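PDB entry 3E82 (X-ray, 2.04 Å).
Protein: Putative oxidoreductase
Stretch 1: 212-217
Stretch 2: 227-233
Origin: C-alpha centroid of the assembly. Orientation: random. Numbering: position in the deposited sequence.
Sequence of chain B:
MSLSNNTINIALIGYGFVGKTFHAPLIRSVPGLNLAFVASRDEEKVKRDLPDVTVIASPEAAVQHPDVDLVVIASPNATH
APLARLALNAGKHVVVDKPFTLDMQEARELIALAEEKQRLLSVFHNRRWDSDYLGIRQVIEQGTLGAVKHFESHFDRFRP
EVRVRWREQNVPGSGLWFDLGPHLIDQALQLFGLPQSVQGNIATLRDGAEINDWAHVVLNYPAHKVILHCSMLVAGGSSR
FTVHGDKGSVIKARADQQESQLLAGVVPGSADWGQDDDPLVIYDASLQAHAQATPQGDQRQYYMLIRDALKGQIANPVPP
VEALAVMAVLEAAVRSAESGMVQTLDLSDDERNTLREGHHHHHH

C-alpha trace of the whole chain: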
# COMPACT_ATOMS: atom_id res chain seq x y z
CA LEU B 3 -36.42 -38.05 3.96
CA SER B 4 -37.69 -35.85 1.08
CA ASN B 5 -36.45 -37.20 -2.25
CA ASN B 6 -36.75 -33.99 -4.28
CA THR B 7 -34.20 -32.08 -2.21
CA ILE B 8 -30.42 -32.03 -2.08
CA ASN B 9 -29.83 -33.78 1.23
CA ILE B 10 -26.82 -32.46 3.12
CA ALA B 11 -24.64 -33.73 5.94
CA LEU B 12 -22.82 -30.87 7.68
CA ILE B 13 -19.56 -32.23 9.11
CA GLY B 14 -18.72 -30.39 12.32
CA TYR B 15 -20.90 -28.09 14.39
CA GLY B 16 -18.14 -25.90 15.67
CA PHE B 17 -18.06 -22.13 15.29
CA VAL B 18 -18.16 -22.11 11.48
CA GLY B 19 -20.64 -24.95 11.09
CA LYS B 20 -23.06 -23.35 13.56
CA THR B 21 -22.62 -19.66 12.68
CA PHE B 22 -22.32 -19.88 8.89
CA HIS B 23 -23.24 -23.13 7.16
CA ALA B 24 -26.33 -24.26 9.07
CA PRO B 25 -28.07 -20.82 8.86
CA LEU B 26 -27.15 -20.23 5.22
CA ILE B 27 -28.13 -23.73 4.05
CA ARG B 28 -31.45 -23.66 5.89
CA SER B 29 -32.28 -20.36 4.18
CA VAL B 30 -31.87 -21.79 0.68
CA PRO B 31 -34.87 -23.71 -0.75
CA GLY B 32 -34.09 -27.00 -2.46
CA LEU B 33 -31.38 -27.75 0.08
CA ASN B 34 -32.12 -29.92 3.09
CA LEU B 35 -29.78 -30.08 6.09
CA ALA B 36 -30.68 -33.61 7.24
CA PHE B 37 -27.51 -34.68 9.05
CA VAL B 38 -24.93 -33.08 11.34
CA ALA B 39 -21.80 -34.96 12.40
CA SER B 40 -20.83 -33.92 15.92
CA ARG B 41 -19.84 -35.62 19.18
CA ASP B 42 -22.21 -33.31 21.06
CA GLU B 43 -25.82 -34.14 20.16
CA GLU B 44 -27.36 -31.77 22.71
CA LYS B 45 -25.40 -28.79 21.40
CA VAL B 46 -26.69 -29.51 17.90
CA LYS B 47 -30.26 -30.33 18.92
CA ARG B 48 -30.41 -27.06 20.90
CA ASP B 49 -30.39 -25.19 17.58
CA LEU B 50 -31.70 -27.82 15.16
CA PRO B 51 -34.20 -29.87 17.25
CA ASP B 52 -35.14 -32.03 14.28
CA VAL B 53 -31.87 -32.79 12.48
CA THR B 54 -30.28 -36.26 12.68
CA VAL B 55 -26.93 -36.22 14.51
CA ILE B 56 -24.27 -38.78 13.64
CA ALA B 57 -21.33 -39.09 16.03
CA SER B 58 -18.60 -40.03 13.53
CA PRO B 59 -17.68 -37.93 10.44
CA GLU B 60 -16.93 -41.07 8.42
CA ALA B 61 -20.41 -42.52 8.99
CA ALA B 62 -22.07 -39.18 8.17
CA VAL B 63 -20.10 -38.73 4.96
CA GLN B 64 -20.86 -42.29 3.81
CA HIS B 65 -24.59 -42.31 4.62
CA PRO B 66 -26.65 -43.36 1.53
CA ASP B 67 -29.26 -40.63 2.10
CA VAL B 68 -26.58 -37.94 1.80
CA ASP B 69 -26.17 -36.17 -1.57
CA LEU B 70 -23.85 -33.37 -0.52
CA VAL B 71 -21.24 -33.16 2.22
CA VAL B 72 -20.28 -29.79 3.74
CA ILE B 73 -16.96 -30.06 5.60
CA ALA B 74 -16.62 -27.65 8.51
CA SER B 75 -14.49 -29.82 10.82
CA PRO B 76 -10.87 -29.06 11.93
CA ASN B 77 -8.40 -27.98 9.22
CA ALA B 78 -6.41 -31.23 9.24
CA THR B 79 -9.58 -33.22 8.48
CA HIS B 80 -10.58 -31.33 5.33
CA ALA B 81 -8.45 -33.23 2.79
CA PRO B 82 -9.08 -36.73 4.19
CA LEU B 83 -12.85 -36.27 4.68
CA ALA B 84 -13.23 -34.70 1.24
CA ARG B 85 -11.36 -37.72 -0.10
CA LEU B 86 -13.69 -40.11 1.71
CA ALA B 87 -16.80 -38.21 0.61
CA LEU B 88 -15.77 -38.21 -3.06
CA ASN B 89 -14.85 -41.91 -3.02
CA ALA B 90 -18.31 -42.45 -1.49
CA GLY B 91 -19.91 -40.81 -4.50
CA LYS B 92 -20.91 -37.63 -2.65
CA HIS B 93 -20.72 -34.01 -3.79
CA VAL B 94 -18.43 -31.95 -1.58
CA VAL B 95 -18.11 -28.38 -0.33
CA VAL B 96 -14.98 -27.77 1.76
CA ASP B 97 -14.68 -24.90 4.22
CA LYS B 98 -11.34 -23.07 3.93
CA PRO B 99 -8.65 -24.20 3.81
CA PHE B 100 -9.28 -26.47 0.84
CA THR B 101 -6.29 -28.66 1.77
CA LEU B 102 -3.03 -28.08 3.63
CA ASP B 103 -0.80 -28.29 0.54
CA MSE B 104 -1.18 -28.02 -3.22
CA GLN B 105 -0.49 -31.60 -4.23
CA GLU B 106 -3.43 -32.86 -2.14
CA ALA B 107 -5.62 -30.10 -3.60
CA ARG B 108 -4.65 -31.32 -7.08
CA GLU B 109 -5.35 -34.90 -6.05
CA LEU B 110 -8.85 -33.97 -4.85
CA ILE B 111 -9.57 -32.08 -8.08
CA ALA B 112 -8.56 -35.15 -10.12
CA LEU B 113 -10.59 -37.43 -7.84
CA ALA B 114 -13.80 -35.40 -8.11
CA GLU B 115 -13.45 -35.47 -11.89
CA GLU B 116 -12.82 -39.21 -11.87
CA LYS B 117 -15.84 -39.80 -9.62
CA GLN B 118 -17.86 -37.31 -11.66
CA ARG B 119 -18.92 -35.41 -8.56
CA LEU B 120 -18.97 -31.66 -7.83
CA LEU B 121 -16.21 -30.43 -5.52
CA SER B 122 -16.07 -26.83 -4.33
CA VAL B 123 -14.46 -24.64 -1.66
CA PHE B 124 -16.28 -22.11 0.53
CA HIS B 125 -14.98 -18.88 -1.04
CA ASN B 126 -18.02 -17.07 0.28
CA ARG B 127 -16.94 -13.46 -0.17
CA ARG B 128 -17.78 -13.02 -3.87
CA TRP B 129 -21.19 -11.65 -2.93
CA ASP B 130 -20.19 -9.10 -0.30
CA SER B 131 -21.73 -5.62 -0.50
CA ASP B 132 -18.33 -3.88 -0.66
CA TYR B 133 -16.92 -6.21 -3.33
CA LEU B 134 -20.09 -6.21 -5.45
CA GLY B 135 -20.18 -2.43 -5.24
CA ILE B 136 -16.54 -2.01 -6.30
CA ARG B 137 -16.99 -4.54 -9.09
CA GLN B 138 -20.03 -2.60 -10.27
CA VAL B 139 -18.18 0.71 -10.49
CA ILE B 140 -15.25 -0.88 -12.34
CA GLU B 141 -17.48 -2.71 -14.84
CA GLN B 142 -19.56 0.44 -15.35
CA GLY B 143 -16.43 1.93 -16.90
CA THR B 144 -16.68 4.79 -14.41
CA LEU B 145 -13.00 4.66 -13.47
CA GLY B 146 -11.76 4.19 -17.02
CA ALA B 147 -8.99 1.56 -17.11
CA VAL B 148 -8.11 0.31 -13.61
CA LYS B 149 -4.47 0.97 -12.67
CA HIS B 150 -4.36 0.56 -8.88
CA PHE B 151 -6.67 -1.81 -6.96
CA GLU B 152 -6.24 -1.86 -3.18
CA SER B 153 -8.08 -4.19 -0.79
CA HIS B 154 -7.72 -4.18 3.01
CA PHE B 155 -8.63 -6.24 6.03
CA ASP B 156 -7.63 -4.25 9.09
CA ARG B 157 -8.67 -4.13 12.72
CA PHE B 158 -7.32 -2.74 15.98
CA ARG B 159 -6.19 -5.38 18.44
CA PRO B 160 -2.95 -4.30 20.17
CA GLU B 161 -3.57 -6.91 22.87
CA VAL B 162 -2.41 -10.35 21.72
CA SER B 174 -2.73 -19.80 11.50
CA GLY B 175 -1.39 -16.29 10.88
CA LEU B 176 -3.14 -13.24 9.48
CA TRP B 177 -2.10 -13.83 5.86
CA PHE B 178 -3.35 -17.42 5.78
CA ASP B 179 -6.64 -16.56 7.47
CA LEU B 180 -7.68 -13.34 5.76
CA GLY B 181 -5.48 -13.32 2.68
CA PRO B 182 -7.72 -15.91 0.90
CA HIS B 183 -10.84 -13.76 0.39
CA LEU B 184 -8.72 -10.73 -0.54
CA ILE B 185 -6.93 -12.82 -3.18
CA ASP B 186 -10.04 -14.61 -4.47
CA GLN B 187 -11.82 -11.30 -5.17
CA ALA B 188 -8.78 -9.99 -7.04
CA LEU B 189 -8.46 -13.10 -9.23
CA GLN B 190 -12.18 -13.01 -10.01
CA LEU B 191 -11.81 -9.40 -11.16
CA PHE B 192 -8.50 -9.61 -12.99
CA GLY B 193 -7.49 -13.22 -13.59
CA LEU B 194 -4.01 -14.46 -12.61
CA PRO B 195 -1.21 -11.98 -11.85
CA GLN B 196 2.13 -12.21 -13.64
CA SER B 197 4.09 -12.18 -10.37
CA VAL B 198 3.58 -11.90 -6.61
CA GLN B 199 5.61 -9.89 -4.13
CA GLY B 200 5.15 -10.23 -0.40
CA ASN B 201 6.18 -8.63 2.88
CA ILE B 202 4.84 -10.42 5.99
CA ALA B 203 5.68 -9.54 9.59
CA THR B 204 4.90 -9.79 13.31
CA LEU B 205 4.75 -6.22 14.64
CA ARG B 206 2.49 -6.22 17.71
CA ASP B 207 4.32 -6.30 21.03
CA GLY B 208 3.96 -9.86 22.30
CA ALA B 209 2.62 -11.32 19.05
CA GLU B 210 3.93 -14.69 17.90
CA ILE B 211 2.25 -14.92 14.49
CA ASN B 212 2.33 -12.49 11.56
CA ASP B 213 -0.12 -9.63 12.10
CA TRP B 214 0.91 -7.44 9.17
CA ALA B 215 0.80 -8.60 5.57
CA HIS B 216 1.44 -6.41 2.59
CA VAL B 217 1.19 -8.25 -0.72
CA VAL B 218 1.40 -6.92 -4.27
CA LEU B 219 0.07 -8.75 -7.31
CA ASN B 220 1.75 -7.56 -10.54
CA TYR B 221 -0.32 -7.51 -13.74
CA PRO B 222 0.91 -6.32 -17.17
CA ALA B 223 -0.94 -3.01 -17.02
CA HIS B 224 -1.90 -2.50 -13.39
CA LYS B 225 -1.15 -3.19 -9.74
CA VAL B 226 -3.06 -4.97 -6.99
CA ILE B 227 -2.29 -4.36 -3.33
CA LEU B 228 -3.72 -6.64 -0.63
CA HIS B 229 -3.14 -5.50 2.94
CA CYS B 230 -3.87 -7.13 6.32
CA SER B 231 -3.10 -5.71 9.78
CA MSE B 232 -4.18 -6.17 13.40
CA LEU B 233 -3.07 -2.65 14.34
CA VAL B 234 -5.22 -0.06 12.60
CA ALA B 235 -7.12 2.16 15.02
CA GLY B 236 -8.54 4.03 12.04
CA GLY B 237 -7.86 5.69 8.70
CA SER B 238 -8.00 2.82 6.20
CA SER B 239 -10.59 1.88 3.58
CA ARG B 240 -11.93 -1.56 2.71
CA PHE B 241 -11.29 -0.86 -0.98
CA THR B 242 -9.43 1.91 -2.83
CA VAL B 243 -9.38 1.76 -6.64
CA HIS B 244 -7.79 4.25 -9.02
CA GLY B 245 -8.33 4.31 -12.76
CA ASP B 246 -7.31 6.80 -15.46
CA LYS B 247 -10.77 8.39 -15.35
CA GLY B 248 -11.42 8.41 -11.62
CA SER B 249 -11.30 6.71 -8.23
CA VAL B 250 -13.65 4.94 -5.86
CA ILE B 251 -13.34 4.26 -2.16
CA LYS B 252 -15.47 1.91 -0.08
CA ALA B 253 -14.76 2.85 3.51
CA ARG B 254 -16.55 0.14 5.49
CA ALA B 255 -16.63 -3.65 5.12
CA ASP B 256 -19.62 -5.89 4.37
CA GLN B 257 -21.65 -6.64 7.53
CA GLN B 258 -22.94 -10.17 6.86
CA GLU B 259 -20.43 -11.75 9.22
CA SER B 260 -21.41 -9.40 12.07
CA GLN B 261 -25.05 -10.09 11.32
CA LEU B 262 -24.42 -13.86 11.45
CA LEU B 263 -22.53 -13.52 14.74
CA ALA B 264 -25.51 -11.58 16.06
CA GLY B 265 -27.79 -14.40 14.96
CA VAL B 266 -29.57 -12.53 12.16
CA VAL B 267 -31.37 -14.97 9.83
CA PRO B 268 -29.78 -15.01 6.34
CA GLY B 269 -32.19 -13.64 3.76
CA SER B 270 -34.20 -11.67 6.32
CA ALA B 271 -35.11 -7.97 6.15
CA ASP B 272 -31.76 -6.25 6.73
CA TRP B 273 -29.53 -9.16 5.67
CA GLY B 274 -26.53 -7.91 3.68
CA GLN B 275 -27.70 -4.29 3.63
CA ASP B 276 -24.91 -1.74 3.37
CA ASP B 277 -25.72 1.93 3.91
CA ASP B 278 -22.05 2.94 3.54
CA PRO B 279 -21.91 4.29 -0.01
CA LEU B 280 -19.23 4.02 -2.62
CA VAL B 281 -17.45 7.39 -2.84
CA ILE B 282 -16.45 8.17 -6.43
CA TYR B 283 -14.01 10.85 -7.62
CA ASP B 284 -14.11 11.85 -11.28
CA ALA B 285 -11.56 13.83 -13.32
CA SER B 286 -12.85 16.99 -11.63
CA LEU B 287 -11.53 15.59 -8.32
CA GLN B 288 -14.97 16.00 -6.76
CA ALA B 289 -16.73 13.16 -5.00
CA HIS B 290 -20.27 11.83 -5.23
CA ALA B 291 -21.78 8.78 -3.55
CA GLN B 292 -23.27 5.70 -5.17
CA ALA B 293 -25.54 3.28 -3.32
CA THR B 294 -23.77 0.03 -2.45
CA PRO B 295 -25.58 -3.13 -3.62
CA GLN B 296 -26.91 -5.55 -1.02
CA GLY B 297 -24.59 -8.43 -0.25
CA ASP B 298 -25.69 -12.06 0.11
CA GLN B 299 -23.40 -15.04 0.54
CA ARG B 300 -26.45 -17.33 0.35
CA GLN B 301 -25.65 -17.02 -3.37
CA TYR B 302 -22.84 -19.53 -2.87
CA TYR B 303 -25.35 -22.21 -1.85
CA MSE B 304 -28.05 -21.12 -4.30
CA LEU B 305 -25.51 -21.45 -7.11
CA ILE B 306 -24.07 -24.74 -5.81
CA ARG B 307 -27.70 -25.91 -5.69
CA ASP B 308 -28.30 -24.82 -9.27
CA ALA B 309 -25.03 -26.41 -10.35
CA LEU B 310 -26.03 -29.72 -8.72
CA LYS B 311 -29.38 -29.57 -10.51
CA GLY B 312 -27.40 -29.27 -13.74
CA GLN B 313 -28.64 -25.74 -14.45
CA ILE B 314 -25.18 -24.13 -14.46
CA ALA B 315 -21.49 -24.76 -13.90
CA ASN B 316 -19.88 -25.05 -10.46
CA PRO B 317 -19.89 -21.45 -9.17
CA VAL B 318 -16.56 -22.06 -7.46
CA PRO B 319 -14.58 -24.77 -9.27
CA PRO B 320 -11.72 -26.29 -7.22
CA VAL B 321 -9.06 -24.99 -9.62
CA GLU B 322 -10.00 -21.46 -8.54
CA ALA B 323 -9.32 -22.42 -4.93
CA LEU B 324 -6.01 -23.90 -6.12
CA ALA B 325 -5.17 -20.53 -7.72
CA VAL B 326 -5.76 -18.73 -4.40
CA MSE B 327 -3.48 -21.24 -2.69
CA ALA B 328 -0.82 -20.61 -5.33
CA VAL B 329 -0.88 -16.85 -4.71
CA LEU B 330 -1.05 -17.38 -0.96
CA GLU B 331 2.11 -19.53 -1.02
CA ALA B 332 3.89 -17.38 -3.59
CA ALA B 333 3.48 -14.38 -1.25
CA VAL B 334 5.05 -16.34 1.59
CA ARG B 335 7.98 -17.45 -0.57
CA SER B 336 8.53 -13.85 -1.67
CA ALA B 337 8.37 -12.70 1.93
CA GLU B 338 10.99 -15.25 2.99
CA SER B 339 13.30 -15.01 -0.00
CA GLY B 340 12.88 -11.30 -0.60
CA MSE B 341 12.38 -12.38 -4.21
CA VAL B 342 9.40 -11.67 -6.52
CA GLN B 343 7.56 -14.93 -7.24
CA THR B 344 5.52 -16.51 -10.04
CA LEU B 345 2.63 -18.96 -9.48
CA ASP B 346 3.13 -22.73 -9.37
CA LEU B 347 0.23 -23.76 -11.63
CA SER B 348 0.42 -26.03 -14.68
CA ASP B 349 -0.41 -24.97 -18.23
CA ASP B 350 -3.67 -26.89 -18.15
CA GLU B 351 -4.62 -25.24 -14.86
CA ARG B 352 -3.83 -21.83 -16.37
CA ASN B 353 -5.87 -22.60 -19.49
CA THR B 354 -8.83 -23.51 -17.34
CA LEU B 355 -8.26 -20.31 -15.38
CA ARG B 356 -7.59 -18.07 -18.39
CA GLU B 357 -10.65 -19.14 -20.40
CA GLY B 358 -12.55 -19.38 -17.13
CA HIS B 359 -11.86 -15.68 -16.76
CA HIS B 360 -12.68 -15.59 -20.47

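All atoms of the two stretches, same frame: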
# COMPACT_ATOMS: atom_id res chain seq x y z
N ASN B 212 2.39 -13.70 12.38
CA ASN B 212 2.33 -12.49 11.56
C ASN B 212 1.00 -11.77 11.75
O ASN B 212 -0.06 -12.40 11.80
CB ASN B 212 2.57 -12.82 10.07
CG ASN B 212 1.38 -13.50 9.37
OD1 ASN B 212 0.38 -12.85 9.05
ND2 ASN B 212 1.50 -14.80 9.12
N ASP B 213 1.07 -10.45 11.91
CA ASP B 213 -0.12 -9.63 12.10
C ASP B 213 -0.10 -8.43 11.15
O ASP B 213 -0.86 -7.48 11.31
CB ASP B 213 -0.21 -9.12 13.55
CG ASP B 213 1.08 -8.48 14.02
OD1 ASP B 213 1.85 -7.97 13.18
OD2 ASP B 213 1.32 -8.47 15.25
N TRP B 214 0.78 -8.49 10.16
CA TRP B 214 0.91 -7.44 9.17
C TRP B 214 1.32 -8.13 7.88
O TRP B 214 2.35 -8.80 7.82
CB TRP B 214 1.98 -6.43 9.58
CG TRP B 214 2.08 -5.20 8.71
CD1 TRP B 214 1.46 -3.99 8.92
CD2 TRP B 214 2.92 -5.03 7.56
NE1 TRP B 214 1.88 -3.08 7.98
CE2 TRP B 214 2.77 -3.69 7.13
CE3 TRP B 214 3.78 -5.88 6.85
CZ2 TRP B 214 3.45 -3.18 6.03
CZ3 TRP B 214 4.46 -5.37 5.75
CH2 TRP B 214 4.29 -4.03 5.35
N ALA B 215 0.50 -7.98 6.85
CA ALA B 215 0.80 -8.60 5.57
C ALA B 215 0.52 -7.60 4.47
O ALA B 215 -0.59 -7.07 4.35
CB ALA B 215 -0.04 -9.85 5.38
N HIS B 216 1.54 -7.34 3.68
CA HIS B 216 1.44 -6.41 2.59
C HIS B 216 1.89 -7.15 1.35
O HIS B 216 3.08 -7.40 1.16
CB HIS B 216 2.33 -5.21 2.87
CG HIS B 216 2.04 -4.04 2.00
ND1 HIS B 216 2.87 -3.67 0.96
CD2 HIS B 216 0.98 -3.21 1.95
CE1 HIS B 216 2.32 -2.66 0.31
NE2 HIS B 216 1.17 -2.36 0.89
N VAL B 217 0.93 -7.48 0.49
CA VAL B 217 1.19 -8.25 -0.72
C VAL B 217 0.78 -7.53 -1.99
O VAL B 217 -0.31 -6.98 -2.08
CB VAL B 217 0.46 -9.60 -0.66
CG1 VAL B 217 0.66 -10.38 -1.95
CG2 VAL B 217 0.94 -10.38 0.56
N ILE B 227 -2.87 -4.36 -4.66
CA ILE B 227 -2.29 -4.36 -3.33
C ILE B 227 -3.30 -4.93 -2.34
O ILE B 227 -4.43 -4.44 -2.23
CB ILE B 227 -1.91 -2.93 -2.88
CG1 ILE B 227 -0.77 -2.40 -3.76
CG2 ILE B 227 -1.48 -2.95 -1.42
CD1 ILE B 227 -0.36 -0.97 -3.41
N LEU B 228 -2.88 -5.98 -1.63
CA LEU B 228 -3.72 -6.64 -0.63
C LEU B 228 -3.02 -6.39 0.69
O LEU B 228 -1.84 -6.69 0.83
CB LEU B 228 -3.82 -8.13 -0.93
CG LEU B 228 -4.24 -8.53 -2.35
CD1 LEU B 228 -4.36 -10.05 -2.43
CD2 LEU B 228 -5.57 -7.87 -2.72
N HIS B 229 -3.75 -5.84 1.66
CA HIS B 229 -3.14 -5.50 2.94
C HIS B 229 -3.95 -5.95 4.15
O HIS B 229 -5.15 -5.69 4.24
CB HIS B 229 -2.91 -3.98 3.02
CG HIS B 229 -2.12 -3.54 4.21
ND1 HIS B 229 -0.74 -3.49 4.21
CD2 HIS B 229 -2.51 -3.18 5.45
CE1 HIS B 229 -0.32 -3.12 5.40
NE2 HIS B 229 -1.37 -2.92 6.18
N CYS B 230 -3.27 -6.63 5.08
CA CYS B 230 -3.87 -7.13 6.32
C CYS B 230 -3.08 -6.61 7.52
O CYS B 230 -1.85 -6.60 7.50
CB CYS B 230 -3.82 -8.66 6.35
SG CYS B 230 -4.73 -9.48 5.05
N SER B 231 -3.78 -6.18 8.57
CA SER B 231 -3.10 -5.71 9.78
C SER B 231 -4.00 -5.76 11.01
O SER B 231 -5.18 -5.48 10.91
CB SER B 231 -2.58 -4.28 9.62
OG SER B 231 -1.97 -3.85 10.83
N MSE B 232 -3.43 -6.11 12.15
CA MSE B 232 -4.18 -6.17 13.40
C MSE B 232 -4.01 -4.87 14.20
O MSE B 232 -4.54 -4.74 15.30
CB MSE B 232 -3.70 -7.35 14.25
CG MSE B 232 -3.96 -8.71 13.61
SE MSE B 232 -5.86 -9.01 13.42
CE MSE B 232 -6.08 -10.37 14.78
N LEU B 233 -3.28 -3.91 13.64
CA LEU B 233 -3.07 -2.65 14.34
C LEU B 233 -3.43 -1.41 13.54
O LEU B 233 -2.57 -0.65 13.13
CB LEU B 233 -1.63 -2.51 14.81
CG LEU B 233 -1.33 -3.07 16.21
CD1 LEU B 233 0.05 -2.61 16.62
CD2 LEU B 233 -2.37 -2.57 17.21
O HOH W 1 0.55 -5.34 12.74

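Residues 214-217 and 227-231 form neighbouring antiparallel strands, their axes approaching to 4.6 Å with N-to-C directions 176° apart. Together the two stretches bury 500 Å² against each other, and the backbone supplies the most regular part of the contact. Ala215 and Cys230 form a hydrogen-bonded pair in which each residue both gives and receives: Ala215 N donates to Cys230 O at 2.8 Å, and Cys230 N donates to Ala215 O, also at 2.8 Å. The pattern recurs two residues along, where Val217 N lies 2.9 Å from Leu228 O and Leu228 N lies 2.8 Å from Val217 O. All four bonds are nearly straight, with angles at hydrogen of 168° to 180°, as expected of well-registered strands. A fifth bond, from Met232 N to Asp213 O at 3.0 Å, is more bent (147°) and carries the pairing beyond the strand residues into the adjoining loops.

Between these bonds, alpha carbons approach carbonyl oxygens of the partner strand. Asp213 O receives a CA-H...O contact from Ser231 CA at 3.2 Å, Cys230 O one from Trp214 CA at 3.3 Å, and Ala215 O one from His229 CA at 3.3 Å. These carbonyls therefore each serve an amide and an alpha carbon across the interface. Asp213 O is also reached by a water, which donates to it at 2.9 Å; the same water makes a weak hydrogen bond with Ser231 OG at 3.5 Å, linking the two stretches a second way.

The side chains divide between the faces of the sheet. Trp214, His216, His229 and Ser231 share one face, where aromatic rings dominate. Trp214, His216 and His229 all adopt the t rotamer at chi1, and the ends of their side chains come nearer to the opposing stretch than their CA-to-CB bonds would suggest. The edge of His229 points toward the face of the Trp214 five-membered ring, with centroids 4.8 Å apart and planes at 86°; Trp214 NE1 lies 3.4 Å from His229 CE1. The broad indole thus reaches past its register partner, the small Ser231, to the next residue on that face. His216 and His229 meet rim to rim, with centroids 5.1 Å apart and neither ring over the face of the other. Beyond them, His216 NE2 lies 3.6 Å from Ile227 CG2, so the imidazole also packs against an aliphatic branch.

Ala215, Val217, Leu228 and Cys230 occupy the other face with smaller or aliphatic side chains. Ala215 CB and Cys230 CB are 4.1 Å apart, a compact apolar contact that suits the buried setting of both residues. Val217 and Leu228 are buried as well, their branched hydrocarbon side chains needing no polar partner. At the loop end, Asp213 CB packs 3.8 Å from Met232 CG of the selenomethionine, whose side-chain end then leads away. Ser231 OG accepts a hydrogen bond from Leu233 N at 3.1 Å, tying strand to loop within its own stretch.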